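Local coordinates for precorrin-8x Methyl Mutase (Thermus thermophilus, PDB 1V9C), which probably catalyses the methyl migration that converts precorrin-8X to hydrogenobyrinate, or the corresponding cobalt-precorrin-8 step, in adenosylcobalamin biosynthesis, at residues B[34-39]-B[190-195]; B[40-45]-B[185-190]; B[78-83]-B[195-200]; B[131-136]-B[158-163]. One frame throughout, in Å; residues are numbered along the deposited sequence.

Interaction 1: residues B[34-39]-B[190-195]; sequences RRMIHA and STLVVA. With SO4 (sulfate ion), chain E; SO4 (sulfate ion), chain F.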
loop_
_atom_site.group_PDB
_atom_site.type_symbol
_atom_site.label_atom_id
_atom_site.label_comp_id
_atom_site.label_asym_id
_atom_site.label_seq_id
_atom_site.Cartn_x
_atom_site.Cartn_y
_atom_site.Cartn_z
ATOM N N ARG B 34 0.249 10.278 12.944
ATOM C CA ARG B 34 -0.873 9.519 13.469
ATOM C C ARG B 34 -1.501 8.727 12.326
ATOM O O ARG B 34 -1.717 7.525 12.438
ATOM C CB ARG B 34 -1.913 10.479 14.063
ATOM C CG ARG B 34 -3.131 9.797 14.664
ATOM C CD ARG B 34 -4.344 10.723 14.671
ATOM N NE ARG B 34 -4.260 11.822 15.627
ATOM C CZ ARG B 34 -4.678 13.061 15.374
ATOM N NH1 ARG B 34 -5.197 13.358 14.188
ATOM N NH2 ARG B 34 -4.601 13.999 16.312
ATOM N N ARG B 35 -1.777 9.420 11.221
ATOM C CA ARG B 35 -2.384 8.810 10.048
ATOM C C ARG B 35 -1.519 7.688 9.474
ATOM O O ARG B 35 -2.017 6.644 9.085
ATOM C CB ARG B 35 -2.639 9.879 8.987
ATOM C CG ARG B 35 -3.500 9.391 7.869
ATOM C CD ARG B 35 -4.677 10.299 7.692
ATOM N NE ARG B 35 -5.719 9.674 6.888
ATOM C CZ ARG B 35 -6.931 10.190 6.722
ATOM N NH1 ARG B 35 -7.250 11.338 7.303
ATOM N NH2 ARG B 35 -7.824 9.552 5.987
ATOM N N MET B 36 -0.210 7.900 9.452
ATOM C CA MET B 36 0.692 6.894 8.931
ATOM C C MET B 36 0.690 5.644 9.813
ATOM O O MET B 36 0.807 4.531 9.299
ATOM C CB MET B 36 2.105 7.469 8.827
ATOM C CG MET B 36 2.179 8.690 7.946
ATOM S SD MET B 36 3.703 9.631 8.057
ATOM C CE MET B 36 4.895 8.414 7.575
ATOM N N ILE B 37 0.561 5.841 11.133
ATOM C CA ILE B 37 0.537 4.733 12.101
ATOM C C ILE B 37 -0.820 4.025 11.990
ATOM O O ILE B 37 -0.909 2.814 12.024
ATOM C CB ILE B 37 0.705 5.248 13.567
ATOM C CG1 ILE B 37 2.092 5.884 13.742
ATOM C CG2 ILE B 37 0.483 4.102 14.545
ATOM C CD1 ILE B 37 2.413 6.331 15.153
ATOM N N HIS B 38 -1.876 4.816 11.863
ATOM C CA HIS B 38 -3.208 4.274 11.714
ATOM C C HIS B 38 -3.245 3.353 10.484
ATOM O O HIS B 38 -3.760 2.243 10.545
ATOM C CB HIS B 38 -4.202 5.408 11.549
ATOM C CG HIS B 38 -5.606 4.943 11.333
ATOM N ND1 HIS B 38 -6.208 4.946 10.094
ATOM C CD2 HIS B 38 -6.518 4.433 12.197
ATOM C CE1 HIS B 38 -7.430 4.457 10.203
ATOM N NE2 HIS B 38 -7.643 4.138 11.467
ATOM N N ALA B 39 -2.637 3.807 9.391
ATOM C CA ALA B 39 -2.616 3.053 8.134
ATOM C C ALA B 39 -1.811 1.768 8.189
ATOM O O ALA B 39 -2.050 0.852 7.429
ATOM C CB ALA B 39 -2.082 3.942 7.010
ATOM N N SER B 190 3.953 2.644 -0.390
ATOM C CA SER B 190 2.780 3.325 -0.936
ATOM C C SER B 190 1.775 3.732 0.124
ATOM O O SER B 190 1.274 4.857 0.141
ATOM C CB SER B 190 2.086 2.412 -1.942
ATOM O OG SER B 190 2.936 2.111 -3.030
ATOM N N THR B 191 1.486 2.812 1.034
ATOM C CA THR B 191 0.525 3.101 2.081
ATOM C C THR B 191 0.930 4.295 2.951
ATOM O O THR B 191 0.081 5.057 3.417
ATOM C CB THR B 191 0.300 1.866 2.972
ATOM O OG1 THR B 191 -0.252 0.805 2.180
ATOM C CG2 THR B 191 -0.654 2.199 4.078
ATOM N N LEU B 192 2.227 4.480 3.159
ATOM C CA LEU B 192 2.650 5.595 3.990
ATOM C C LEU B 192 2.477 6.907 3.216
ATOM O O LEU B 192 2.001 7.887 3.759
ATOM C CB LEU B 192 4.104 5.396 4.465
ATOM C CG LEU B 192 4.435 4.340 5.536
ATOM C CD1 LEU B 192 3.700 4.687 6.827
ATOM C CD2 LEU B 192 4.070 2.925 5.062
ATOM N N VAL B 193 2.837 6.925 1.939
ATOM C CA VAL B 193 2.656 8.152 1.162
ATOM C C VAL B 193 1.171 8.529 1.120
ATOM O O VAL B 193 0.810 9.670 1.412
ATOM C CB VAL B 193 3.140 8.006 -0.298
ATOM C CG1 VAL B 193 3.053 9.345 -0.993
ATOM C CG2 VAL B 193 4.567 7.530 -0.323
ATOM N N VAL B 194 0.313 7.571 0.753
ATOM C CA VAL B 194 -1.127 7.839 0.686
ATOM C C VAL B 194 -1.637 8.428 2.022
ATOM O O VAL B 194 -2.295 9.467 2.048
ATOM C CB VAL B 194 -1.917 6.537 0.344
ATOM C CG1 VAL B 194 -3.417 6.778 0.474
ATOM C CG2 VAL B 194 -1.569 6.059 -1.075
ATOM N N ALA B 195 -1.307 7.775 3.131
ATOM C CA ALA B 195 -1.755 8.237 4.453
ATOM C C ALA B 195 -1.281 9.654 4.770
ATOM O O ALA B 195 -2.039 10.465 5.308
ATOM C CB ALA B 195 -1.283 7.260 5.539
HETATM S S SO4 E . -5.828 6.464 4.949
HETATM O O1 SO4 E . -5.445 6.177 3.553
HETATM O O2 SO4 E . -7.162 7.082 5.000
HETATM O O3 SO4 E . -4.856 7.401 5.525
HETATM O O4 SO4 E . -5.838 5.205 5.717
HETATM S S SO4 F . -10.498 12.201 6.249
HETATM O O1 SO4 F . -9.634 11.673 5.183
HETATM O O2 SO4 F . -11.339 13.291 5.721
HETATM O O3 SO4 F . -9.659 12.702 7.350
HETATM O O4 SO4 F . -11.360 11.121 6.758
#
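With CG anti to its backbone N (chi1 -169°) and a bend at chi2 (126°), the side chain of Arg35 runs over the carbonyl of Ala195 and out past helix 190-205. Met36 takes the other common setting, CG anti to the carbonyl carbon, Leu192 does the same, and the two side chains cross at about a right angle.

Small residues bring the helices together in the middle: CB of Ala39 meets CB of Ala195 at 3.7 Å and CG2 of Thr191 at the same distance. On one flank CD1 of Leu192 reaches CB of Met36 at 3.8 Å. The other flank belongs to Arg35, whose CG lies 3.1 Å from O of Ala195. Its guanidinium edge is gripped by two sulfates. NE gives a nearly straight bond to O3 of the chain E ion (2.8 Å) and NH2 another to its O2 (2.7 Å), while NH1 and NH2 together hold the chain F ion; these four bonds, the one from NH2 to the chain F ion clearly bent, fix the rotation of the planar group. His198 and Arg202 also donate to the sulfates, probably from the crystallisation liquor.

The short helical segments approach to 8.6 Å at 139° between their directions, a close alanine-lined helix pair within the doubly wound alpha/beta fold, with basic side chains at its border that hold sulfate and may mark a pocket.

Interaction 2: residues B[40-45]-B[185-190]; sequences TADFEY and GRKGGS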
loop_
_atom_site.group_PDB
_atom_site.type_symbol
_atom_site.label_atom_id
_atom_site.label_comp_id
_atom_site.label_asym_id
_atom_site.label_seq_id
_atom_site.Cartn_x
_atom_site.Cartn_y
_atom_site.Cartn_z
ATOM N N THR B 40 -0.857 1.691 9.104
ATOM C CA THR B 40 -0.030 0.503 9.197
ATOM C C THR B 40 -0.147 -0.283 10.502
ATOM O O THR B 40 0.303 -1.412 10.575
ATOM C CB THR B 40 1.438 0.881 9.049
ATOM O OG1 THR B 40 1.794 1.757 10.125
ATOM C CG2 THR B 40 1.671 1.594 7.714
ATOM N N ALA B 41 -0.743 0.320 11.520
ATOM C CA ALA B 41 -0.822 -0.315 12.831
ATOM C C ALA B 41 0.640 -0.573 13.215
ATOM O O ALA B 41 0.950 -1.540 13.886
ATOM C CB ALA B 41 -1.590 -1.637 12.754
ATOM N N ASP B 42 1.544 0.277 12.737
ATOM C CA ASP B 42 2.962 0.111 13.046
ATOM C C ASP B 42 3.432 1.341 13.781
ATOM O O ASP B 42 3.703 2.369 13.161
ATOM C CB ASP B 42 3.804 -0.048 11.786
ATOM C CG ASP B 42 5.268 -0.330 12.101
ATOM O OD1 ASP B 42 5.755 0.140 13.149
ATOM O OD2 ASP B 42 5.937 -1.016 11.304
ATOM N N PHE B 43 3.544 1.221 15.102
ATOM C CA PHE B 43 3.947 2.335 15.946
ATOM C C PHE B 43 5.387 2.822 15.821
ATOM O O PHE B 43 5.714 3.888 16.342
ATOM C CB PHE B 43 3.620 2.034 17.420
ATOM C CG PHE B 43 2.175 2.213 17.750
ATOM C CD1 PHE B 43 1.268 1.190 17.535
ATOM C CD2 PHE B 43 1.704 3.432 18.198
ATOM C CE1 PHE B 43 -0.076 1.388 17.760
ATOM C CE2 PHE B 43 0.350 3.633 18.426
ATOM C CZ PHE B 43 -0.532 2.615 18.207
ATOM N N GLU B 44 6.243 2.075 15.134
ATOM C CA GLU B 44 7.616 2.524 14.988
ATOM C C GLU B 44 7.733 3.805 14.181
ATOM O O GLU B 44 8.750 4.489 14.265
ATOM C CB GLU B 44 8.496 1.447 14.360
ATOM C CG GLU B 44 9.973 1.848 14.344
ATOM C CD GLU B 44 10.908 0.715 13.946
ATOM O OE1 GLU B 44 12.140 0.901 14.055
ATOM O OE2 GLU B 44 10.424 -0.357 13.524
ATOM N N TYR B 45 6.693 4.135 13.409
ATOM C CA TYR B 45 6.687 5.344 12.594
ATOM C C TYR B 45 6.721 6.619 13.447
ATOM O O TYR B 45 7.005 7.705 12.955
ATOM C CB TYR B 45 5.463 5.351 11.648
ATOM C CG TYR B 45 5.652 4.429 10.471
ATOM C CD1 TYR B 45 4.991 3.205 10.400
ATOM C CD2 TYR B 45 6.604 4.721 9.490
ATOM C CE1 TYR B 45 5.287 2.293 9.395
ATOM C CE2 TYR B 45 6.912 3.819 8.497
ATOM C CZ TYR B 45 6.255 2.602 8.451
ATOM O OH TYR B 45 6.598 1.694 7.478
ATOM N N GLY B 185 15.161 4.919 7.672
ATOM C CA GLY B 185 15.386 3.494 7.575
ATOM C C GLY B 185 14.936 2.822 6.298
ATOM O O GLY B 185 14.859 3.462 5.243
ATOM N N ARG B 186 14.648 1.522 6.398
ATOM C CA ARG B 186 14.219 0.738 5.247
ATOM C C ARG B 186 12.698 0.713 5.088
ATOM O O ARG B 186 12.195 0.302 4.044
ATOM C CB ARG B 186 14.734 -0.700 5.352
ATOM C CG ARG B 186 16.164 -0.777 5.807
ATOM C CD ARG B 186 16.931 -1.867 5.120
ATOM N NE ARG B 186 18.010 -1.279 4.334
ATOM C CZ ARG B 186 19.016 -1.964 3.807
ATOM N NH1 ARG B 186 19.090 -3.278 3.976
ATOM N NH2 ARG B 186 19.954 -1.331 3.120
ATOM N N LYS B 187 11.985 1.152 6.116
ATOM C CA LYS B 187 10.529 1.165 6.086
ATOM C C LYS B 187 9.950 2.337 5.329
ATOM O O LYS B 187 10.552 3.405 5.260
ATOM C CB LYS B 187 9.952 1.173 7.496
ATOM C CG LYS B 187 10.122 -0.129 8.221
ATOM C CD LYS B 187 9.312 -0.163 9.492
ATOM C CE LYS B 187 9.352 -1.558 10.074
ATOM N NZ LYS B 187 8.383 -1.702 11.179
ATOM N N GLY B 188 8.762 2.114 4.778
ATOM C CA GLY B 188 8.058 3.139 4.028
ATOM C C GLY B 188 7.065 2.408 3.150
ATOM O O GLY B 188 6.584 1.349 3.544
ATOM N N GLY B 189 6.758 2.950 1.973
ATOM C CA GLY B 189 5.823 2.264 1.090
ATOM C C GLY B 189 4.639 3.102 0.652
ATOM O O GLY B 189 4.350 4.129 1.246
ATOM N N SER B 190 3.953 2.644 -0.390
ATOM C CA SER B 190 2.780 3.325 -0.936
ATOM C C SER B 190 1.775 3.732 0.124
ATOM O O SER B 190 1.274 4.857 0.141
ATOM C CB SER B 190 2.086 2.412 -1.942
ATOM O OG SER B 190 2.936 2.111 -3.030
#
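Charge carries one part of this contact. Lys187, its chain extended beyond CG, meets Asp42 tip to tip: NZ donates to OD2 at 2.5 Å, on its syn lone pair, in a salt bridge. Glu44 comes in across the lysine chain, and its OE2 makes a second, weak salt bridge to NZ at 3.4 Å, so the ammonium group sits between two carboxylates.

The other oxygen of Asp42 works within its own loop. OD1 accepts the N-H of Glu44 (2.8 Å), met nearly along the C-O axis, a capping bond at the turn that leads into helix 45-48. An alanine at Asp42 would probably loosen both the lysine and this turn, since the carboxylate serves the two at once.

The rest is packing. The hydroxyl end of Tyr45 rests against the root of the lysine, with OH 3.4 Å from CB of Lys187, and the backbone N of Gly188 lies at the edge of the ring.

The contact ties the loop between helices 30-40 and 45-48 to the one running from strand 180-183 into helix 190-205, where Leu192 backs Tyr45 and Lys187 packs on Thr40 of the second subunit.

Interaction 3: residues B[78-83]-B[195-200]; sequences CGLNPE and AALHAL. With SO4 (sulfate ion), chain E.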
loop_
_atom_site.group_PDB
_atom_site.type_symbol
_atom_site.label_atom_id
_atom_site.label_comp_id
_atom_site.label_asym_id
_atom_site.label_seq_id
_atom_site.Cartn_x
_atom_site.Cartn_y
_atom_site.Cartn_z
ATOM N N CYS B 78 -3.960 5.110 -7.111
ATOM C CA CYS B 78 -5.277 4.549 -6.846
ATOM C C CYS B 78 -5.626 4.577 -5.370
ATOM O O CYS B 78 -6.795 4.696 -5.009
ATOM C CB CYS B 78 -5.376 3.118 -7.375
ATOM S SG CYS B 78 -5.264 2.943 -9.187
ATOM N N GLY B 79 -4.617 4.478 -4.514
ATOM C CA GLY B 79 -4.883 4.512 -3.091
ATOM C C GLY B 79 -5.554 5.809 -2.685
ATOM O O GLY B 79 -6.419 5.830 -1.813
ATOM N N LEU B 80 -5.169 6.910 -3.321
ATOM C CA LEU B 80 -5.771 8.184 -2.974
ATOM C C LEU B 80 -7.293 8.166 -3.135
ATOM O O LEU B 80 -7.831 7.486 -3.998
ATOM C CB LEU B 80 -5.147 9.295 -3.805
ATOM C CG LEU B 80 -3.674 9.441 -3.442
ATOM C CD1 LEU B 80 -2.953 10.171 -4.547
ATOM C CD2 LEU B 80 -3.544 10.146 -2.120
ATOM N N ASN B 81 -7.967 8.923 -2.281
ATOM C CA ASN B 81 -9.412 9.008 -2.267
ATOM C C ASN B 81 -9.916 10.105 -3.226
ATOM O O ASN B 81 -9.615 11.280 -3.037
ATOM C CB ASN B 81 -9.861 9.325 -0.844
ATOM C CG ASN B 81 -11.371 9.343 -0.689
ATOM O OD1 ASN B 81 -11.945 10.340 -0.269
ATOM N ND2 ASN B 81 -12.010 8.238 -1.015
ATOM N N PRO B 82 -10.711 9.727 -4.247
ATOM C CA PRO B 82 -11.252 10.679 -5.230
ATOM C C PRO B 82 -11.969 11.867 -4.595
ATOM O O PRO B 82 -11.765 13.012 -5.002
ATOM C CB PRO B 82 -12.185 9.812 -6.078
ATOM C CG PRO B 82 -11.534 8.460 -6.026
ATOM C CD PRO B 82 -11.113 8.344 -4.575
ATOM N N GLU B 83 -12.800 11.589 -3.596
ATOM C CA GLU B 83 -13.543 12.621 -2.870
ATOM C C GLU B 83 -12.603 13.612 -2.185
ATOM O O GLU B 83 -12.940 14.774 -1.988
ATOM C CB GLU B 83 -14.422 11.981 -1.790
ATOM C CG GLU B 83 -15.140 10.730 -2.247
ATOM C CD GLU B 83 -16.361 11.045 -3.071
ATOM O OE1 GLU B 83 -16.829 10.152 -3.812
ATOM O OE2 GLU B 83 -16.853 12.191 -2.965
ATOM N N ALA B 195 -1.307 7.775 3.131
ATOM C CA ALA B 195 -1.755 8.237 4.453
ATOM C C ALA B 195 -1.281 9.654 4.770
ATOM O O ALA B 195 -2.039 10.465 5.308
ATOM C CB ALA B 195 -1.283 7.260 5.539
ATOM N N ALA B 196 -0.023 9.937 4.449
ATOM C CA ALA B 196 0.552 11.260 4.672
ATOM C C ALA B 196 -0.164 12.304 3.789
ATOM O O ALA B 196 -0.463 13.410 4.240
ATOM C CB ALA B 196 2.064 11.240 4.357
ATOM N N LEU B 197 -0.432 11.956 2.531
ATOM C CA LEU B 197 -1.139 12.878 1.642
ATOM C C LEU B 197 -2.559 13.090 2.172
ATOM O O LEU B 197 -3.010 14.221 2.278
ATOM C CB LEU B 197 -1.174 12.335 0.202
ATOM C CG LEU B 197 0.181 12.443 -0.517
ATOM C CD1 LEU B 197 0.233 11.639 -1.808
ATOM C CD2 LEU B 197 0.416 13.915 -0.807
ATOM N N HIS B 198 -3.265 12.013 2.521
ATOM C CA HIS B 198 -4.606 12.192 3.049
ATOM C C HIS B 198 -4.577 13.089 4.280
ATOM O O HIS B 198 -5.452 13.925 4.462
ATOM C CB HIS B 198 -5.243 10.842 3.366
ATOM C CG HIS B 198 -5.779 10.137 2.157
ATOM N ND1 HIS B 198 -5.887 8.766 2.076
ATOM C CD2 HIS B 198 -6.232 10.618 0.974
ATOM C CE1 HIS B 198 -6.376 8.429 0.898
ATOM N NE2 HIS B 198 -6.591 9.535 0.208
ATOM N N ALA B 199 -3.546 12.947 5.105
ATOM C CA ALA B 199 -3.445 13.773 6.300
ATOM C C ALA B 199 -3.239 15.225 5.905
ATOM O O ALA B 199 -3.799 16.120 6.526
ATOM C CB ALA B 199 -2.297 13.305 7.177
ATOM N N LEU B 200 -2.440 15.460 4.870
ATOM C CA LEU B 200 -2.183 16.825 4.428
ATOM C C LEU B 200 -3.440 17.471 3.898
ATOM O O LEU B 200 -3.721 18.623 4.210
ATOM C CB LEU B 200 -1.077 16.859 3.371
ATOM C CG LEU B 200 0.295 16.542 3.981
ATOM C CD1 LEU B 200 1.381 16.537 2.914
ATOM C CD2 LEU B 200 0.585 17.557 5.066
HETATM S S SO4 E . -5.828 6.464 4.949
HETATM O O1 SO4 E . -5.445 6.177 3.553
HETATM O O2 SO4 E . -7.162 7.082 5.000
HETATM O O3 SO4 E . -4.856 7.401 5.525
HETATM O O4 SO4 E . -5.838 5.205 5.717
#
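His198 is the centre of this contact. CG stands anti to the carbonyl carbon (chi1 -79°), which sends the imidazole from helix 190-205 across to the link between helices 74-79 and 82-88. Both ring nitrogens are used. NE2 accepts the backbone N-H of Asn81 at 2.9 Å, and the donor lies only 6° out of the ring plane; ND1 donates to O1 of the chain E sulfate at 3.0 Å. With these two in-plane bonds the ring is held against rotation, and the proton sits on ND1, facing the anion. An NE2 that accepts a bond points to the neutral, ND1-protonated ring, although the sulfate would probably raise the tendency to ionise.

Leu80 packs beside the ring. Its CD2 reaches NE2 of His198 at 3.9 Å and, on the preceding residue of the helix, CB of Leu197 at 4.0 Å. CD1 of Leu197 also lies against that methyl, 4.1 Å from CD2 of Leu80. In this doubly wound alpha/beta fold, the link thereby closes onto the helix that follows strand 180-183, the last in sequence, and Leu197 continues inward to Leu157 of strand 155-158. An alanine at His198 would probably leave the N-H of Asn81 without this acceptor and weaken the anion site that Arg35 also lines.

Asn81, at the N-cap position of helix 82-88, turns CB toward the helix, 3.4 Å from NE2 of His198, while its amide leads away. In the last turn of helix 74-79, Cys78 forms a disulfide with Cys78 of the second subunit.

Interaction 4: residues B[131-136]-B[158-163]; sequences VGVGNA and GMPVGF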
loop_
_atom_site.group_PDB
_atom_site.type_symbol
_atom_site.label_atom_id
_atom_site.label_comp_id
_atom_site.label_asym_id
_atom_site.label_seq_id
_atom_site.Cartn_x
_atom_site.Cartn_y
_atom_site.Cartn_z
ATOM N N VAL B 131 5.674 15.663 -4.472
ATOM C CA VAL B 131 6.148 14.399 -5.009
ATOM C C VAL B 131 6.084 13.287 -3.978
ATOM O O VAL B 131 6.594 13.426 -2.872
ATOM C CB VAL B 131 7.595 14.521 -5.514
ATOM C CG1 VAL B 131 8.016 13.220 -6.177
ATOM C CG2 VAL B 131 7.697 15.681 -6.509
ATOM N N GLY B 132 5.446 12.183 -4.355
ATOM C CA GLY B 132 5.305 11.061 -3.448
ATOM C C GLY B 132 6.056 9.839 -3.920
ATOM O O GLY B 132 5.734 9.255 -4.959
ATOM N N VAL B 133 7.064 9.445 -3.153
ATOM C CA VAL B 133 7.857 8.272 -3.495
ATOM C C VAL B 133 7.746 7.224 -2.387
ATOM O O VAL B 133 8.110 7.476 -1.240
ATOM C CB VAL B 133 9.350 8.652 -3.708
ATOM C CG1 VAL B 133 10.145 7.441 -4.179
ATOM C CG2 VAL B 133 9.451 9.781 -4.724
ATOM N N GLY B 134 7.227 6.053 -2.733
ATOM C CA GLY B 134 7.101 5.000 -1.751
ATOM C C GLY B 134 7.608 3.691 -2.318
ATOM O O GLY B 134 7.484 2.647 -1.676
ATOM N N ASN B 135 8.200 3.738 -3.510
ATOM C CA ASN B 135 8.663 2.516 -4.154
ATOM C C ASN B 135 9.967 2.520 -4.945
ATOM O O ASN B 135 10.646 1.506 -4.998
ATOM C CB ASN B 135 7.549 2.011 -5.069
ATOM C CG ASN B 135 6.189 2.112 -4.413
ATOM O OD1 ASN B 135 5.795 1.245 -3.635
ATOM N ND2 ASN B 135 5.479 3.200 -4.691
ATOM N N ALA B 136 10.317 3.636 -5.576
ATOM C CA ALA B 136 11.528 3.665 -6.401
ATOM C C ALA B 136 12.628 4.578 -5.892
ATOM O O ALA B 136 12.602 5.776 -6.145
ATOM C CB ALA B 136 11.165 4.049 -7.833
ATOM N N GLY B 158 9.689 11.401 0.898
ATOM C CA GLY B 158 10.639 10.351 0.595
ATOM C C GLY B 158 10.432 9.149 1.485
ATOM O O GLY B 158 11.041 9.045 2.554
ATOM N N MET B 159 9.564 8.244 1.041
ATOM C CA MET B 159 9.250 7.046 1.800
ATOM C C MET B 159 9.391 5.733 1.029
ATOM O O MET B 159 8.487 4.891 1.049
ATOM C CB MET B 159 7.841 7.176 2.369
ATOM C CG MET B 159 7.628 8.478 3.132
ATOM S SD MET B 159 5.873 8.790 3.598
ATOM C CE MET B 159 6.007 10.370 4.301
ATOM N N PRO B 160 10.512 5.544 0.309
ATOM C CA PRO B 160 10.677 4.282 -0.425
ATOM C C PRO B 160 10.896 3.186 0.641
ATOM O O PRO B 160 11.391 3.470 1.735
ATOM C CB PRO B 160 11.957 4.497 -1.243
ATOM C CG PRO B 160 12.191 5.971 -1.220
ATOM C CD PRO B 160 11.680 6.415 0.123
ATOM N N VAL B 161 10.529 1.951 0.335
ATOM C CA VAL B 161 10.719 0.855 1.279
ATOM C C VAL B 161 11.666 -0.094 0.570
ATOM O O VAL B 161 11.674 -0.144 -0.650
ATOM C CB VAL B 161 9.358 0.158 1.605
ATOM C CG1 VAL B 161 8.698 -0.267 0.328
ATOM C CG2 VAL B 161 9.560 -1.061 2.553
ATOM N N GLY B 162 12.501 -0.813 1.310
ATOM C CA GLY B 162 13.407 -1.728 0.640
ATOM C C GLY B 162 14.806 -1.870 1.204
ATOM O O GLY B 162 15.155 -1.271 2.224
ATOM N N PHE B 163 15.615 -2.655 0.500
ATOM C CA PHE B 163 16.977 -2.959 0.917
ATOM C C PHE B 163 18.062 -2.544 -0.081
ATOM O O PHE B 163 19.251 -2.777 0.145
ATOM C CB PHE B 163 17.069 -4.462 1.191
ATOM C CG PHE B 163 16.073 -4.953 2.211
ATOM C CD1 PHE B 163 16.451 -5.144 3.538
ATOM C CD2 PHE B 163 14.752 -5.209 1.845
ATOM C CE1 PHE B 163 15.536 -5.580 4.484
ATOM C CE2 PHE B 163 13.821 -5.646 2.786
ATOM C CZ PHE B 163 14.216 -5.833 4.111
HETATM O O HOH W 1 10.635 -0.525 -3.133
#
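Strand 130-133 is already paired with strand 155-158 at Val131, whose backbone bonds to Leu155 and Leu157, while Gly132 turns its backbone to Leu70 and Asp72 on the other flank. Val133 makes the last bridge of the parallel pairing, opposite Gly158 with their CA atoms 5.4 Å apart. Its O accepts the N-H of Met159 at 2.8 Å, nearly along the C=O axis. The side chain has CG1 anti to the backbone N, and this methyl meets CG of Pro160 at 3.9 Å; the proline nitrogen has no hydrogen to offer, so the ladder does not continue through it.

At Gly134 the two segments come closest, with its CA 3.9 Å from CA of Pro160. Gly134 CA also sends a C-H toward O of Met159, at 3.1 Å, and its O lies against the CG1 methyl of Val161. CB of Asn135 points away from the other segment, and its amide bonds to Ser190 at the start of helix 190-205, but its backbone O shares a water with O of Val161; the water lies 2.8 Å from the first and 2.7 Å from the second. Ala136 stands at the N-cap of helix 137-147, and its N, like those of Gly134 and Asn135, is held by the carboxylate of Asp72.

Both segments here are leaving the C-terminal ends of neighbouring parallel strands, joined by a beta-alpha-beta crossover through helix 137-147. Loops at these ends are where doubly wound alpha/beta folds commonly place their binding sites.

How the interactions relate
Along the chain interaction 4 is nested inside the loops closed by each of the others; interaction 2 is nested within interaction 1, and interaction 3 crosses both. Helix 190-205 is the common thread: interactions 1 and 3 use successive parts of it, sharing Ala195 and the chain E sulfate, with centres about 9 Å apart, while interaction 2 holds the loop leading into it. Interaction 4 reaches the same loop from the sheet, where Gly189 N lies 2.8 Å from Met159 O. Interactions 2 and 3, about 17 Å apart between centres, do not touch. All four meet the second subunit, and helix 190-205 lies between sheet and sulfate site, its Thr191 packing on Thr191 of that subunit.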